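Local coordinates for protein factor essential for expression of methicillin resistance (Staphylococcus aureus, PDB 1LRZ) that catalyses the addition of glycines 2 and 3 to the pentaglycine interpeptide bridge of the cell-wall peptidoglycan, using glycyl-tRNA(Gly) as donor, at residues A[21-26]-A[317-322]; A[39-44]-A[68-73]; A[192-195]-A[199-202]; A[361-366]-A[384-389]. One frame throughout, in Å; residues are numbered along the deposited sequence.

In the fold
Two mixed sheets carry the four contacts. Contact 2 sits in the smaller sheet, joining strands 39-46 and 67-78, while contacts 1, 3 and 4 all reach the larger sheet, through strands 310-320, 192-195 and 360-365. Contacts 2 and 3 both fall within the chain span between the segments of contact 1, and contact 4 follows last. Contact 1 is the hub: its centre lies about 18 Å from that of contact 2 and 17 Å from that of contact 4, and its turn is hydrogen-bonded to both, through T24 to N73 and H22 to Y364. Contacts 2 and 3 are farthest apart, about 34 Å between centres. The 21-26 loop thus ties the two sheets together.

Contact 1 (A[21-26]-A[317-322])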
loop_
_atom_site.group_PDB
_atom_site.type_symbol
_atom_site.label_atom_id
_atom_site.label_comp_id
_atom_site.label_asym_id
_atom_site.label_seq_id
_atom_site.Cartn_x
_atom_site.Cartn_y
_atom_site.Cartn_z
ATOM N N SER A 21 -0.807 5.310 -12.773
ATOM C CA SER A 21 -2.216 5.063 -13.023
ATOM C C SER A 21 -2.620 4.490 -11.668
ATOM O O SER A 21 -2.225 3.386 -11.314
ATOM C CB SER A 21 -2.408 4.035 -14.141
ATOM O OG SER A 21 -1.530 2.935 -13.973
ATOM N N HIS A 22 -3.374 5.265 -10.901
ATOM C CA HIS A 22 -3.806 4.874 -9.549
ATOM C C HIS A 22 -4.760 3.682 -9.570
ATOM O O HIS A 22 -5.416 3.432 -10.588
ATOM C CB HIS A 22 -4.486 6.075 -8.884
ATOM C CG HIS A 22 -4.540 6.003 -7.391
ATOM N ND1 HIS A 22 -5.722 6.094 -6.687
ATOM C CD2 HIS A 22 -3.553 5.939 -6.463
ATOM C CE1 HIS A 22 -5.462 6.098 -5.390
ATOM N NE2 HIS A 22 -4.153 6.005 -5.226
ATOM N N PHE A 23 -4.866 2.966 -8.447
ATOM C CA PHE A 23 -5.741 1.799 -8.389
ATOM C C PHE A 23 -7.210 2.193 -8.551
ATOM O O PHE A 23 -8.051 1.334 -8.790
ATOM C CB PHE A 23 -5.541 0.987 -7.089
ATOM C CG PHE A 23 -5.819 1.757 -5.818
ATOM C CD1 PHE A 23 -4.778 2.351 -5.101
ATOM C CD2 PHE A 23 -7.118 1.877 -5.334
ATOM C CE1 PHE A 23 -5.025 3.052 -3.920
ATOM C CE2 PHE A 23 -7.379 2.580 -4.147
ATOM C CZ PHE A 23 -6.329 3.167 -3.442
ATOM N N THR A 24 -7.509 3.487 -8.418
ATOM C CA THR A 24 -8.878 3.983 -8.609
ATOM C C THR A 24 -9.169 4.219 -10.106
ATOM O O THR A 24 -10.315 4.453 -10.494
ATOM C CB THR A 24 -9.121 5.312 -7.851
ATOM O OG1 THR A 24 -8.004 6.184 -8.068
ATOM C CG2 THR A 24 -9.298 5.058 -6.352
ATOM N N GLN A 25 -8.130 4.177 -10.940
ATOM C CA GLN A 25 -8.296 4.364 -12.388
ATOM C C GLN A 25 -8.288 2.975 -13.030
ATOM O O GLN A 25 -7.472 2.682 -13.908
ATOM C CB GLN A 25 -7.157 5.229 -12.960
ATOM C CG GLN A 25 -7.230 6.706 -12.522
ATOM C CD GLN A 25 -8.521 7.404 -12.980
ATOM O OE1 GLN A 25 -9.165 8.142 -12.216
ATOM N NE2 GLN A 25 -8.890 7.182 -14.231
ATOM N N THR A 26 -9.212 2.128 -12.582
ATOM C CA THR A 26 -9.310 0.745 -13.065
ATOM C C THR A 26 -10.757 0.335 -13.342
ATOM O O THR A 26 -11.707 0.981 -12.895
ATOM C CB THR A 26 -8.774 -0.249 -12.007
ATOM O OG1 THR A 26 -9.558 -0.119 -10.811
ATOM C CG2 THR A 26 -7.314 0.036 -11.675
ATOM N N PHE A 317 -4.206 -4.881 3.938
ATOM C CA PHE A 317 -5.135 -4.830 2.811
ATOM C C PHE A 317 -4.316 -4.211 1.672
ATOM O O PHE A 317 -3.905 -3.050 1.759
ATOM C CB PHE A 317 -6.315 -3.930 3.159
ATOM C CG PHE A 317 -7.541 -4.201 2.350
ATOM C CD1 PHE A 317 -8.381 -5.264 2.674
ATOM C CD2 PHE A 317 -7.874 -3.385 1.279
ATOM C CE1 PHE A 317 -9.539 -5.506 1.944
ATOM C CE2 PHE A 317 -9.035 -3.623 0.541
ATOM C CZ PHE A 317 -9.866 -4.688 0.881
ATOM N N PHE A 318 -4.082 -4.980 0.612
ATOM C CA PHE A 318 -3.253 -4.520 -0.494
ATOM C C PHE A 318 -3.917 -4.444 -1.859
ATOM O O PHE A 318 -4.664 -5.342 -2.247
ATOM C CB PHE A 318 -2.035 -5.434 -0.656
ATOM C CG PHE A 318 -1.008 -5.310 0.436
ATOM C CD1 PHE A 318 -1.221 -5.880 1.685
ATOM C CD2 PHE A 318 0.195 -4.635 0.195
ATOM C CE1 PHE A 318 -0.257 -5.784 2.692
ATOM C CE2 PHE A 318 1.164 -4.529 1.185
ATOM C CZ PHE A 318 0.939 -5.107 2.445
ATOM N N PHE A 319 -3.619 -3.374 -2.596
ATOM C CA PHE A 319 -4.117 -3.222 -3.962
ATOM C C PHE A 319 -2.954 -3.576 -4.890
ATOM O O PHE A 319 -1.805 -3.157 -4.668
ATOM C CB PHE A 319 -4.606 -1.794 -4.197
ATOM C CG PHE A 319 -5.804 -1.437 -3.365
ATOM C CD1 PHE A 319 -5.873 -0.218 -2.699
ATOM C CD2 PHE A 319 -6.847 -2.349 -3.203
ATOM C CE1 PHE A 319 -6.963 0.088 -1.881
ATOM C CE2 PHE A 319 -7.948 -2.047 -2.386
ATOM C CZ PHE A 319 -8.002 -0.829 -1.724
ATOM N N ILE A 320 -3.244 -4.362 -5.922
ATOM C CA ILE A 320 -2.209 -4.813 -6.834
ATOM C C ILE A 320 -2.527 -4.480 -8.280
ATOM O O ILE A 320 -3.521 -4.938 -8.836
ATOM C CB ILE A 320 -1.997 -6.356 -6.712
ATOM C CG1 ILE A 320 -1.615 -6.725 -5.272
ATOM C CG2 ILE A 320 -0.924 -6.826 -7.683
ATOM C CD1 ILE A 320 -2.792 -6.822 -4.342
ATOM N N ASN A 321 -1.672 -3.673 -8.884
ATOM C CA ASN A 321 -1.847 -3.295 -10.268
ATOM C C ASN A 321 -0.473 -3.291 -10.918
ATOM O O ASN A 321 0.551 -3.319 -10.227
ATOM C CB ASN A 321 -2.531 -1.926 -10.346
ATOM C CG ASN A 321 -3.956 -1.973 -9.809
ATOM O OD1 ASN A 321 -4.882 -2.381 -10.516
ATOM N ND2 ASN A 321 -4.132 -1.587 -8.543
ATOM N N PRO A 322 -0.433 -3.280 -12.252
ATOM C CA PRO A 322 0.857 -3.283 -12.949
ATOM C C PRO A 322 1.846 -2.205 -12.508
ATOM O O PRO A 322 3.052 -2.444 -12.462
ATOM C CB PRO A 322 0.455 -3.138 -14.418
ATOM C CG PRO A 322 -0.883 -3.862 -14.462
ATOM C CD PRO A 322 -1.553 -3.310 -13.212
#
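The hydroxyl of T26 is gripped twice: its OG1 donates to F23 O at 2.9 Å and accepts from the backbone N of H29, which makes T26 the N-cap of helix 27-35. This fastens the end of the type I turn that runs from H22 to Q25, and from that turn the F23 side chain reaches across to strand 310-320. With chi1 at 60°, F23 CG stands between its own N and carbonyl carbon, and the ring is thrown out toward F319. There F319 CD1 lies 3.3 Å above the F23 plane, over the ring centre. The planes meet obliquely, 36° apart, with centroids 4.2 Å apart. On the opposite face of F23, H22 CE1 sits 3.4 Å above the plane, nearer the rim, so the ring is clamped from both sides. The imidazole doing this is itself held at both nitrogens: H22 ND1 gives a 2.7 Å, nearly straight bond to T24 OG1, and NE2 is bonded to Y364 OH. The N321 amide fits in beside the base of F23, with ND2 3.3 Å from F23 CB, and crosses T26 at about a right angle, OD1 3.6 Å from T26 CG2. That methyl approach is packing; the hydrogen bond of OD1 is to R235 NH2. The rings of Y232 and Y328 also meet F319, forming a larger aromatic cluster. The contact joins the loop between the first two helices to the larger sheet of this FemABX protein. Across it there is only packing, ring on ring and amide against aliphatic carbon, whereas polar bonds on each side set the shapes that meet.

Contact 2 (A[39-44]-A[68-73]); sequences ETHLVG and KYFYSN
E39 and K68 carry the charged part of the contact. The two chains, both extended, cross at about a right angle, and the ammonium of K68 ends on the carboxylate: K68 NZ donates to E39 OE1 at 2.9 Å, on the syn side of that oxygen. A second bond from NZ, to the other oxygen, is weak and less certainly placed. E39 reaches this far because its CG is anti to the backbone N (chi1 -179°) and the rest of the chain runs straight on. Both residues are partly exposed, so this bridge lies nearer solvent than the ring pair.

Between the two segments runs strand 52-63, the middle member of an antiparallel meander in the smaller mixed sheet. E39 pairs with A60 and H41 with L58 through the backbone. The segments are therefore next-but-one neighbours running the same general way, their axes 9.3 Å apart at closest and turned by 45°, and the side chains meet by bridging over the middle strand on one face of the sheet.

The aromatic part lies deeper. F70 presents its edge to the face of the H41 ring in a T-shaped pair, centroids 5.2 Å apart and planes at 60°. The leading atom is F70 CE2, 3.8 Å above the imidazole plane and offset toward its rim. F70 also rests on A60 of the middle strand and on C102 and L105 of strand 102-107, its neighbour on the other side, while H41 makes a further edge-to-face pair with H100.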
loop_
_atom_site.group_PDB
_atom_site.type_symbol
_atom_site.label_atom_id
_atom_site.label_comp_id
_atom_site.label_asym_id
_atom_site.label_seq_id
_atom_site.Cartn_x
_atom_site.Cartn_y
_atom_site.Cartn_z
ATOM N N GLU A 39 -22.935 8.110 -10.370
ATOM C CA GLU A 39 -22.995 8.401 -11.787
ATOM C C GLU A 39 -21.507 8.287 -12.138
ATOM O O GLU A 39 -20.673 8.993 -11.557
ATOM C CB GLU A 39 -23.471 9.830 -12.033
ATOM C CG GLU A 39 -23.568 10.179 -13.515
ATOM C CD GLU A 39 -24.058 11.594 -13.747
ATOM O OE1 GLU A 39 -24.999 12.005 -13.028
ATOM O OE2 GLU A 39 -23.517 12.290 -14.641
ATOM N N THR A 40 -21.168 7.410 -13.076
ATOM C CA THR A 40 -19.767 7.203 -13.427
ATOM C C THR A 40 -19.481 7.375 -14.911
ATOM O O THR A 40 -20.208 6.856 -15.759
ATOM C CB THR A 40 -19.315 5.795 -12.969
ATOM O OG1 THR A 40 -19.764 5.574 -11.624
ATOM C CG2 THR A 40 -17.793 5.675 -12.997
ATOM N N HIS A 41 -18.416 8.115 -15.213
ATOM C CA HIS A 41 -18.013 8.375 -16.594
ATOM C C HIS A 41 -16.594 7.900 -16.888
ATOM O O HIS A 41 -15.699 7.988 -16.032
ATOM C CB HIS A 41 -18.047 9.871 -16.909
ATOM C CG HIS A 41 -19.396 10.505 -16.773
ATOM N ND1 HIS A 41 -20.077 10.561 -15.574
ATOM C CD2 HIS A 41 -20.146 11.194 -17.663
ATOM C CE1 HIS A 41 -21.184 11.265 -15.732
ATOM N NE2 HIS A 41 -21.249 11.662 -16.991
ATOM N N LEU A 42 -16.400 7.400 -18.105
ATOM C CA LEU A 42 -15.084 6.974 -18.558
ATOM C C LEU A 42 -14.802 7.837 -19.780
ATOM O O LEU A 42 -15.422 7.659 -20.836
ATOM C CB LEU A 42 -15.073 5.493 -18.941
ATOM C CG LEU A 42 -15.331 4.474 -17.823
ATOM C CD1 LEU A 42 -15.255 3.067 -18.412
ATOM C CD2 LEU A 42 -14.311 4.647 -16.708
ATOM N N VAL A 43 -13.888 8.790 -19.624
ATOM C CA VAL A 43 -13.540 9.690 -20.711
ATOM C C VAL A 43 -12.062 9.542 -21.063
ATOM O O VAL A 43 -11.293 8.934 -20.310
ATOM C CB VAL A 43 -13.855 11.173 -20.333
ATOM C CG1 VAL A 43 -15.340 11.321 -20.004
ATOM C CG2 VAL A 43 -13.005 11.614 -19.144
ATOM N N GLY A 44 -11.673 10.074 -22.217
ATOM C CA GLY A 44 -10.290 9.993 -22.628
ATOM C C GLY A 44 -10.067 10.671 -23.964
ATOM O O GLY A 44 -10.942 11.371 -24.477
ATOM N N LYS A 68 -24.069 19.038 -10.359
ATOM C CA LYS A 68 -23.276 17.876 -9.992
ATOM C C LYS A 68 -21.844 18.229 -9.631
ATOM O O LYS A 68 -21.235 19.134 -10.215
ATOM C CB LYS A 68 -23.255 16.871 -11.147
ATOM C CG LYS A 68 -24.600 16.235 -11.438
ATOM C CD LYS A 68 -24.551 15.511 -12.754
ATOM C CE LYS A 68 -25.909 14.959 -13.148
ATOM N NZ LYS A 68 -25.805 14.355 -14.507
ATOM N N TYR A 69 -21.324 17.497 -8.657
ATOM C CA TYR A 69 -19.952 17.637 -8.211
ATOM C C TYR A 69 -19.193 16.539 -8.959
ATOM O O TYR A 69 -19.480 15.355 -8.775
ATOM C CB TYR A 69 -19.871 17.406 -6.700
ATOM C CG TYR A 69 -18.506 16.985 -6.211
ATOM C CD1 TYR A 69 -17.389 17.770 -6.449
ATOM C CD2 TYR A 69 -18.337 15.787 -5.514
ATOM C CE1 TYR A 69 -16.128 17.383 -6.006
ATOM C CE2 TYR A 69 -17.076 15.383 -5.062
ATOM C CZ TYR A 69 -15.975 16.189 -5.313
ATOM O OH TYR A 69 -14.727 15.800 -4.876
ATOM N N PHE A 70 -18.269 16.930 -9.835
ATOM C CA PHE A 70 -17.467 15.958 -10.586
ATOM C C PHE A 70 -16.082 15.802 -9.933
ATOM O O PHE A 70 -15.428 16.795 -9.592
ATOM C CB PHE A 70 -17.308 16.395 -12.052
ATOM C CG PHE A 70 -18.390 15.869 -12.967
ATOM C CD1 PHE A 70 -19.643 16.475 -13.011
ATOM C CD2 PHE A 70 -18.149 14.766 -13.792
ATOM C CE1 PHE A 70 -20.648 15.987 -13.868
ATOM C CE2 PHE A 70 -19.139 14.274 -14.646
ATOM C CZ PHE A 70 -20.393 14.888 -14.688
ATOM N N TYR A 71 -15.651 14.548 -9.774
ATOM C CA TYR A 71 -14.364 14.206 -9.153
ATOM C C TYR A 71 -13.544 13.291 -10.090
ATOM O O TYR A 71 -14.080 12.312 -10.622
ATOM C CB TYR A 71 -14.635 13.515 -7.802
ATOM C CG TYR A 71 -13.396 12.996 -7.092
ATOM C CD1 TYR A 71 -12.303 13.831 -6.855
ATOM C CD2 TYR A 71 -13.316 11.663 -6.668
ATOM C CE1 TYR A 71 -11.154 13.352 -6.224
ATOM C CE2 TYR A 71 -12.174 11.174 -6.035
ATOM C CZ TYR A 71 -11.097 12.021 -5.820
ATOM O OH TYR A 71 -9.954 11.536 -5.231
ATOM N N SER A 72 -12.259 13.606 -10.295
ATOM C CA SER A 72 -11.411 12.812 -11.197
ATOM C C SER A 72 -10.796 11.525 -10.631
ATOM O O SER A 72 -10.049 10.835 -11.328
ATOM C CB SER A 72 -10.287 13.681 -11.776
ATOM O OG SER A 72 -9.345 14.029 -10.773
ATOM N N ASN A 73 -11.073 11.216 -9.369
ATOM C CA ASN A 73 -10.572 9.984 -8.768
ATOM C C ASN A 73 -9.079 9.677 -8.978
ATOM O O ASN A 73 -8.731 8.585 -9.429
ATOM C CB ASN A 73 -11.393 8.793 -9.290
ATOM C CG ASN A 73 -12.876 8.903 -8.939
ATOM O OD1 ASN A 73 -13.623 9.675 -9.557
ATOM N ND2 ASN A 73 -13.308 8.138 -7.944
#

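Contact 3 (A[192-195]-A[199-202]); sequences KVRF and EELP
R194 starts with its CG tucked over the backbone, flanked by N and C (chi1 67°), and the extended run from CG to NE brings the guanidinium to the E200 carboxylate. E200 comes to meet it with CG beside its backbone N, anti to the carbonyl carbon, and its chain extended beyond CG. The two side chains cross at about a right angle. They link the short strand 192-195, the outermost strand at one end of the larger mixed sheet, with the 3-10 turn that leads into helix 201-207, so the salt bridge closes a tight strand-to-helix connection.

The grip is end-on and bidentate. R194 NH1 donates to E200 OE1 at 3.0 Å and R194 NH2 to E200 OE2 at 2.9 Å, the latter with an N-H...O angle of 155°. Both oxygens are met on their syn side, near the guanidinium plane; the two flat groups are turned by 22°, which puts the nitrogens somewhat out of the carboxylate plane. Two bonds of this kind, side by side, hold the groups against rotation about either one.

The third nitrogen is used as well, for R194 NE forms a salt bridge with E310. Two carboxylates thus share one guanidinium, their charges balancing it and probably fixing its orientation. Next door, L201 packs against Y225 and L229 of helix 222-232. Within the fork itself, R194 NH2 also lies 3.1 Å from E200 OE1, only slightly farther than from OE2.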
loop_
_atom_site.group_PDB
_atom_site.type_symbol
_atom_site.label_atom_id
_atom_site.label_comp_id
_atom_site.label_asym_id
_atom_site.label_seq_id
_atom_site.Cartn_x
_atom_site.Cartn_y
_atom_site.Cartn_z
ATOM N N LYS A 192 3.518 -17.688 9.667
ATOM C CA LYS A 192 3.125 -17.974 8.285
ATOM C C LYS A 192 2.189 -16.890 7.756
ATOM O O LYS A 192 1.628 -16.109 8.528
ATOM C CB LYS A 192 2.446 -19.349 8.199
ATOM C CG LYS A 192 3.397 -20.479 8.562
ATOM C CD LYS A 192 2.752 -21.863 8.584
ATOM C CE LYS A 192 3.816 -22.907 8.960
ATOM N NZ LYS A 192 3.314 -24.304 9.063
ATOM N N VAL A 193 2.031 -16.832 6.439
ATOM C CA VAL A 193 1.151 -15.840 5.834
ATOM C C VAL A 193 0.189 -16.511 4.858
ATOM O O VAL A 193 0.603 -17.312 4.014
ATOM C CB VAL A 193 1.968 -14.756 5.078
ATOM C CG1 VAL A 193 1.034 -13.820 4.297
ATOM C CG2 VAL A 193 2.804 -13.960 6.066
ATOM N N ARG A 194 -1.096 -16.210 5.004
ATOM C CA ARG A 194 -2.106 -16.745 4.104
ATOM C C ARG A 194 -2.956 -15.573 3.659
ATOM O O ARG A 194 -2.916 -14.498 4.271
ATOM C CB ARG A 194 -2.978 -17.810 4.787
ATOM C CG ARG A 194 -3.895 -17.336 5.913
ATOM C CD ARG A 194 -4.420 -18.569 6.660
ATOM N NE ARG A 194 -5.304 -18.272 7.784
ATOM C CZ ARG A 194 -6.585 -17.956 7.656
ATOM N NH1 ARG A 194 -7.318 -17.697 8.731
ATOM N NH2 ARG A 194 -7.135 -17.900 6.451
ATOM N N PHE A 195 -3.722 -15.769 2.595
ATOM C CA PHE A 195 -4.565 -14.705 2.091
ATOM C C PHE A 195 -6.022 -14.975 2.414
ATOM O O PHE A 195 -6.563 -16.032 2.083
ATOM C CB PHE A 195 -4.353 -14.556 0.588
ATOM C CG PHE A 195 -2.929 -14.266 0.217
ATOM C CD1 PHE A 195 -2.080 -15.295 -0.184
ATOM C CD2 PHE A 195 -2.431 -12.966 0.284
ATOM C CE1 PHE A 195 -0.747 -15.035 -0.510
ATOM C CE2 PHE A 195 -1.101 -12.693 -0.039
ATOM C CZ PHE A 195 -0.258 -13.731 -0.438
ATOM N N GLU A 199 -15.213 -14.248 3.568
ATOM C CA GLU A 199 -15.768 -14.780 4.808
ATOM C C GLU A 199 -14.854 -14.618 6.019
ATOM O O GLU A 199 -15.312 -14.720 7.154
ATOM C CB GLU A 199 -16.184 -16.253 4.644
ATOM C CG GLU A 199 -15.072 -17.289 4.702
ATOM C CD GLU A 199 -14.133 -17.228 3.515
ATOM O OE1 GLU A 199 -14.432 -16.488 2.551
ATOM O OE2 GLU A 199 -13.097 -17.930 3.546
ATOM N N GLU A 200 -13.571 -14.350 5.795
ATOM C CA GLU A 200 -12.655 -14.169 6.922
ATOM C C GLU A 200 -12.253 -12.712 7.083
ATOM O O GLU A 200 -11.363 -12.387 7.875
ATOM C CB GLU A 200 -11.400 -15.014 6.743
ATOM C CG GLU A 200 -11.683 -16.461 6.432
ATOM C CD GLU A 200 -10.438 -17.307 6.498
ATOM O OE1 GLU A 200 -10.053 -17.700 7.619
ATOM O OE2 GLU A 200 -9.839 -17.566 5.434
ATOM N N LEU A 201 -12.915 -11.838 6.333
ATOM C CA LEU A 201 -12.618 -10.415 6.391
ATOM C C LEU A 201 -12.667 -9.881 7.826
ATOM O O LEU A 201 -11.934 -8.956 8.172
ATOM C CB LEU A 201 -13.579 -9.641 5.481
ATOM C CG LEU A 201 -13.160 -8.219 5.086
ATOM C CD1 LEU A 201 -11.711 -8.196 4.607
ATOM C CD2 LEU A 201 -14.096 -7.715 4.000
ATOM N N PRO A 202 -13.530 -10.455 8.683
ATOM C CA PRO A 202 -13.566 -9.947 10.061
ATOM C C PRO A 202 -12.253 -10.134 10.835
ATOM O O PRO A 202 -11.984 -9.392 11.787
ATOM C CB PRO A 202 -14.748 -10.696 10.688
ATOM C CG PRO A 202 -14.906 -11.924 9.818
ATOM C CD PRO A 202 -14.645 -11.385 8.435
#

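Contact 4 (A[361-366]-A[384-389])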
loop_
_atom_site.group_PDB
_atom_site.type_symbol
_atom_site.label_atom_id
_atom_site.label_comp_id
_atom_site.label_asym_id
_atom_site.label_seq_id
_atom_site.Cartn_x
_atom_site.Cartn_y
_atom_site.Cartn_z
ATOM N N TYR A 361 6.778 -0.383 -4.821
ATOM C CA TYR A 361 6.084 -0.844 -3.632
ATOM C C TYR A 361 5.735 0.411 -2.833
ATOM O O TYR A 361 6.609 1.086 -2.288
ATOM C CB TYR A 361 6.990 -1.771 -2.821
ATOM C CG TYR A 361 6.283 -2.452 -1.673
ATOM C CD1 TYR A 361 5.523 -3.605 -1.878
ATOM C CD2 TYR A 361 6.371 -1.938 -0.379
ATOM C CE1 TYR A 361 4.870 -4.230 -0.819
ATOM C CE2 TYR A 361 5.720 -2.550 0.687
ATOM C CZ TYR A 361 4.974 -3.695 0.460
ATOM O OH TYR A 361 4.337 -4.288 1.522
ATOM N N ASN A 362 4.447 0.711 -2.773
ATOM C CA ASN A 362 3.955 1.911 -2.122
ATOM C C ASN A 362 3.457 1.697 -0.688
ATOM O O ASN A 362 2.378 1.137 -0.494
ATOM C CB ASN A 362 2.823 2.480 -2.985
ATOM C CG ASN A 362 2.624 3.964 -2.789
ATOM O OD1 ASN A 362 2.941 4.501 -1.735
ATOM N ND2 ASN A 362 2.075 4.636 -3.810
ATOM N N PHE A 363 4.233 2.145 0.304
ATOM C CA PHE A 363 3.829 2.029 1.709
ATOM C C PHE A 363 2.672 3.002 1.938
ATOM O O PHE A 363 2.057 3.048 3.006
ATOM C CB PHE A 363 4.994 2.364 2.655
ATOM C CG PHE A 363 5.996 1.253 2.791
ATOM C CD1 PHE A 363 7.203 1.289 2.094
ATOM C CD2 PHE A 363 5.725 0.155 3.616
ATOM C CE1 PHE A 363 8.132 0.241 2.213
ATOM C CE2 PHE A 363 6.653 -0.900 3.741
ATOM C CZ PHE A 363 7.853 -0.857 3.043
ATOM N N TYR A 364 2.403 3.784 0.900
ATOM C CA TYR A 364 1.325 4.761 0.871
ATOM C C TYR A 364 1.408 5.974 1.814
ATOM O O TYR A 364 2.488 6.480 2.107
ATOM C CB TYR A 364 -0.037 4.051 1.019
ATOM C CG TYR A 364 -1.111 4.598 0.084
ATOM C CD1 TYR A 364 -0.843 4.784 -1.283
ATOM C CD2 TYR A 364 -2.386 4.920 0.551
ATOM C CE1 TYR A 364 -1.808 5.271 -2.150
ATOM C CE2 TYR A 364 -3.371 5.420 -0.319
ATOM C CZ TYR A 364 -3.071 5.589 -1.666
ATOM O OH TYR A 364 -4.021 6.072 -2.540
ATOM N N GLY A 365 0.249 6.424 2.277
ATOM C CA GLY A 365 0.156 7.633 3.073
ATOM C C GLY A 365 0.944 7.967 4.323
ATOM O O GLY A 365 1.062 7.148 5.228
ATOM N N VAL A 366 1.511 9.176 4.347
ATOM C CA VAL A 366 2.189 9.695 5.540
ATOM C C VAL A 366 1.653 11.126 5.647
ATOM O O VAL A 366 1.306 11.742 4.628
ATOM C CB VAL A 366 3.754 9.682 5.449
ATOM C CG1 VAL A 366 4.249 8.247 5.226
ATOM C CG2 VAL A 366 4.243 10.613 4.352
ATOM N N LYS A 384 10.583 4.328 6.843
ATOM C CA LYS A 384 11.934 4.825 6.599
ATOM C C LYS A 384 12.952 3.683 6.631
ATOM O O LYS A 384 13.875 3.629 5.806
ATOM C CB LYS A 384 12.292 5.868 7.669
ATOM C CG LYS A 384 13.674 6.477 7.522
ATOM C CD LYS A 384 13.953 7.419 8.673
ATOM C CE LYS A 384 15.391 7.915 8.645
ATOM N NZ LYS A 384 15.626 8.887 9.753
ATOM N N GLY A 385 12.758 2.767 7.578
ATOM C CA GLY A 385 13.658 1.639 7.740
ATOM C C GLY A 385 13.763 0.694 6.552
ATOM O O GLY A 385 14.721 -0.082 6.476
ATOM N N TYR A 386 12.797 0.753 5.630
ATOM C CA TYR A 386 12.799 -0.100 4.441
ATOM C C TYR A 386 13.534 0.548 3.266
ATOM O O TYR A 386 13.590 -0.015 2.169
ATOM C CB TYR A 386 11.356 -0.425 4.017
ATOM C CG TYR A 386 10.717 -1.536 4.819
ATOM C CD1 TYR A 386 10.890 -2.875 4.463
ATOM C CD2 TYR A 386 9.958 -1.250 5.953
ATOM C CE1 TYR A 386 10.311 -3.905 5.224
ATOM C CE2 TYR A 386 9.383 -2.267 6.721
ATOM C CZ TYR A 386 9.559 -3.589 6.355
ATOM O OH TYR A 386 8.971 -4.590 7.120
ATOM N N ASN A 387 14.088 1.731 3.506
ATOM C CA ASN A 387 14.812 2.497 2.494
ATOM C C ASN A 387 13.865 3.119 1.478
ATOM O O ASN A 387 14.247 3.344 0.341
ATOM C CB ASN A 387 15.840 1.636 1.732
ATOM C CG ASN A 387 16.885 2.486 1.016
ATOM O OD1 ASN A 387 17.327 2.167 -0.086
ATOM N ND2 ASN A 387 17.286 3.574 1.649
ATOM N N ALA A 388 12.632 3.385 1.881
ATOM C CA ALA A 388 11.671 4.004 0.987
ATOM C C ALA A 388 12.014 5.486 0.899
ATOM O O ALA A 388 12.843 5.974 1.669
ATOM C CB ALA A 388 10.270 3.837 1.539
ATOM N N GLU A 389 11.410 6.198 -0.050
ATOM C CA GLU A 389 11.643 7.642 -0.149
ATOM C C GLU A 389 10.267 8.311 -0.106
ATOM O O GLU A 389 9.259 7.632 -0.263
ATOM C CB GLU A 389 12.373 8.001 -1.457
ATOM C CG GLU A 389 11.467 8.193 -2.641
ATOM C CD GLU A 389 12.219 8.531 -3.930
ATOM O OE1 GLU A 389 13.037 9.488 -3.936
ATOM O OE2 GLU A 389 11.972 7.834 -4.938
#
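F363 drives its ring tip into the face of Y386, joining a classic beta bulge in strand 360-365 to the Schellman motif that ends helix 377-384. At the bulge F363 and Y364 both face S159 on the neighbouring strand, and the F363 side chain is directed toward 384-389. This is the tight part of the contact. F363 CZ stands 3.4 Å over the Y386 plane, toward its rim and closest to CG, with the ring planes 40° apart and the centroids 5.0 Å from one another, an oblique aromatic meeting. Y361 packs against a face of F363, its CE2 3.5 Å above the plane. Q346 of helix 341-355 touches both F363 and Y386, so that helix packs against both rings, while F382 meets the Y386 ring edge-to-face.

The outer side is looser. A388, partly exposed, adds only a methyl contact. Between it and Y386 the chain swings through N387, whose positive phi (74°) ends the helix and whose N bonds to K384 O at 3.0 Å; N387 itself is exposed and its amide leads away from F363. K384, also exposed, takes no part and forms a salt bridge with D119. The neighbouring K383 donates through NZ to F363 O, giving the carbonyl at the bulge a charged partner. On the loose flank, A388 CB stops 4.0 Å from F363 CD1.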